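Local coordinates for protein Asp/Glu-specific dipeptidyl-peptidase (Flavobacterium psychrophilum, PDB 5JXF) that removes dipeptides from the N-terminus of oligopeptides as a serine peptidase of family S46, strictly requiring Asp or Glu at the P1 position, at residues P307-I312 with K346-E351. Numbering follows the deposited sequence.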
loop_
_atom_site.group_PDB
_atom_site.type_symbol
_atom_site.label_atom_id
_atom_site.label_comp_id
_atom_site.label_asym_id
_atom_site.label_seq_id
_atom_site.Cartn_x
_atom_site.Cartn_y
_atom_site.Cartn_z
ATOM N N PRO A 307 -3.991 4.297 -22.482
ATOM C CA PRO A 307 -5.245 4.633 -21.791
ATOM C C PRO A 307 -6.466 3.961 -22.424
ATOM O O PRO A 307 -7.343 3.479 -21.703
ATOM C CB PRO A 307 -5.339 6.159 -21.944
ATOM C CG PRO A 307 -3.957 6.614 -22.215
ATOM C CD PRO A 307 -3.289 5.502 -22.962
ATOM N N ALA A 308 -6.513 3.937 -23.755
ATOM C CA ALA A 308 -7.593 3.260 -24.468
ATOM C C ALA A 308 -7.725 1.792 -24.040
ATOM O O ALA A 308 -8.772 1.376 -23.533
ATOM C CB ALA A 308 -7.375 3.358 -25.982
ATOM N N LYS A 309 -6.652 1.025 -24.233
ATOM C CA LYS A 309 -6.626 -0.405 -23.917
ATOM C C LYS A 309 -6.862 -0.691 -22.431
ATOM O O LYS A 309 -7.497 -1.685 -22.075
ATOM C CB LYS A 309 -5.292 -1.012 -24.356
ATOM C CG LYS A 309 -5.111 -1.071 -25.865
ATOM C CD LYS A 309 -3.933 -1.950 -26.242
ATOM C CE LYS A 309 -2.619 -1.317 -25.818
ATOM N NZ LYS A 309 -1.443 -2.116 -26.288
ATOM N N ILE A 310 -6.346 0.173 -21.568
ATOM C CA ILE A 310 -6.601 0.058 -20.141
ATOM C C ILE A 310 -8.102 0.163 -19.822
ATOM O O ILE A 310 -8.675 -0.715 -19.160
ATOM C CB ILE A 310 -5.819 1.132 -19.363
ATOM C CG1 ILE A 310 -4.334 0.753 -19.332
ATOM C CG2 ILE A 310 -6.368 1.278 -17.950
ATOM C CD1 ILE A 310 -3.417 1.897 -18.955
ATOM N N GLU A 311 -8.737 1.217 -20.315
ATOM C CA GLU A 311 -10.169 1.421 -20.080
ATOM C C GLU A 311 -11.003 0.261 -20.618
ATOM O O GLU A 311 -11.955 -0.182 -19.974
ATOM C CB GLU A 311 -10.640 2.737 -20.711
ATOM C CG GLU A 311 -11.150 3.747 -19.703
ATOM C CD GLU A 311 -11.783 4.969 -20.360
ATOM O OE1 GLU A 311 -12.954 4.880 -20.793
ATOM O OE2 GLU A 311 -11.116 6.023 -20.442
ATOM N N ILE A 312 -10.632 -0.243 -21.794
ATOM C CA ILE A 312 -11.367 -1.353 -22.392
ATOM C C ILE A 312 -11.249 -2.627 -21.564
ATOM O O ILE A 312 -12.258 -3.260 -21.275
ATOM C CB ILE A 312 -10.899 -1.648 -23.822
ATOM C CG1 ILE A 312 -11.184 -0.455 -24.724
ATOM C CG2 ILE A 312 -11.603 -2.887 -24.374
ATOM C CD1 ILE A 312 -10.712 -0.691 -26.136
ATOM N N LYS A 346 -3.016 -4.525 -15.907
ATOM C CA LYS A 346 -2.280 -3.920 -14.816
ATOM C C LYS A 346 -0.887 -3.498 -15.253
ATOM O O LYS A 346 -0.409 -2.458 -14.799
ATOM C CB LYS A 346 -2.181 -4.858 -13.617
ATOM C CG LYS A 346 -1.717 -4.141 -12.351
ATOM C CD LYS A 346 -1.633 -5.083 -11.170
ATOM C CE LYS A 346 -1.528 -4.313 -9.823
ATOM N NZ LYS A 346 -1.206 -5.287 -8.691
ATOM N N LYS A 347 -0.240 -4.285 -16.130
ATOM C CA LYS A 347 1.096 -3.922 -16.608
ATOM C C LYS A 347 1.078 -2.513 -17.184
ATOM O O LYS A 347 1.960 -1.689 -16.907
ATOM C CB LYS A 347 1.632 -4.911 -17.684
ATOM C CG LYS A 347 3.045 -4.566 -18.133
ATOM C CD LYS A 347 3.392 -5.136 -19.509
ATOM C CE LYS A 347 4.725 -4.596 -20.015
ATOM N NZ LYS A 347 5.194 -5.349 -21.204
ATOM N N TRP A 348 0.060 -2.250 -17.996
ATOM C CA TRP A 348 -0.017 -1.010 -18.746
ATOM C C TRP A 348 -0.243 0.180 -17.803
ATOM O O TRP A 348 0.273 1.274 -18.039
ATOM C CB TRP A 348 -1.115 -1.108 -19.807
ATOM C CG TRP A 348 -0.725 -2.058 -20.949
ATOM C CD1 TRP A 348 0.537 -2.373 -21.349
ATOM C CD2 TRP A 348 -1.610 -2.799 -21.801
ATOM N NE1 TRP A 348 0.497 -3.261 -22.397
ATOM C CE2 TRP A 348 -0.810 -3.535 -22.696
ATOM C CE3 TRP A 348 -3.001 -2.909 -21.892
ATOM C CZ2 TRP A 348 -1.352 -4.369 -23.668
ATOM C CZ3 TRP A 348 -3.535 -3.735 -22.860
ATOM C CH2 TRP A 348 -2.714 -4.450 -23.737
ATOM N N ILE A 349 -0.989 -0.047 -16.728
ATOM C CA ILE A 349 -1.158 0.982 -15.698
ATOM C C ILE A 349 0.221 1.365 -15.147
ATOM O O ILE A 349 0.617 2.533 -15.220
ATOM C CB ILE A 349 -2.111 0.495 -14.589
ATOM C CG1 ILE A 349 -3.527 0.380 -15.163
ATOM C CG2 ILE A 349 -2.063 1.402 -13.338
ATOM C CD1 ILE A 349 -4.515 -0.328 -14.269
ATOM N N GLY A 350 0.976 0.367 -14.684
ATOM C CA GLY A 350 2.321 0.587 -14.178
ATOM C C GLY A 350 3.282 1.194 -15.176
ATOM O O GLY A 350 4.090 2.055 -14.836
ATOM N N GLU A 351 3.197 0.733 -16.420
ATOM C CA GLU A 351 4.092 1.204 -17.454
ATOM C C GLU A 351 3.861 2.686 -17.736
ATOM O O GLU A 351 4.808 3.470 -17.792
ATOM C CB GLU A 351 3.908 0.375 -18.725
ATOM C CG GLU A 351 4.719 0.874 -19.890
ATOM C CD GLU A 351 4.544 0.006 -21.143
ATOM O OE1 GLU A 351 3.456 0.056 -21.776
ATOM O OE2 GLU A 351 5.492 -0.751 -21.462
#
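Lys309 lies across one face of the Trp348 indole. Lys309 CB packs on the rim of the benzo ring, 3.6 Å from Trp348 CZ3. The lysine chain then bends about its CG-CD bond (chi3 -68°), which carries CE over the six-membered ring, while CD stays just outside the CZ3-CH2 edge. Lys309 CE is 3.9 Å from the six-ring centroid of Trp348 and only 14° off its normal, a CH-pi contact. Lys309 NZ sits above the same face, displaced toward the rim, in a cation-pi contact 3.9 Å from that centroid. Glu410 of helix 386-415 also touches the lysine.

One residue on, the end of the Ile310 side chain packs beside Trp348 CB, with Ile310 CG1 at 3.7 Å from it. Ile310 CD1 reaches the backbone at Ile349 N, 3.8 Å away. Ile310 CG2 meets Ile349 CG1 more loosely at 4.1 Å.

The axes of 307-312 and 346-351 approach to 9.5 Å, with 142° between their directions. Lys346, pointing away from 307-312, hydrogen-bonds through NZ to the backbone O atoms of Asp225 and Asn228, which line the bound arginine's pocket. Helix 328-357 itself adds Ala339 and Asn343 there. The packing is that of an antiparallel helical hairpin, helices 295-325 and 328-357, bordering the dipeptide-binding site.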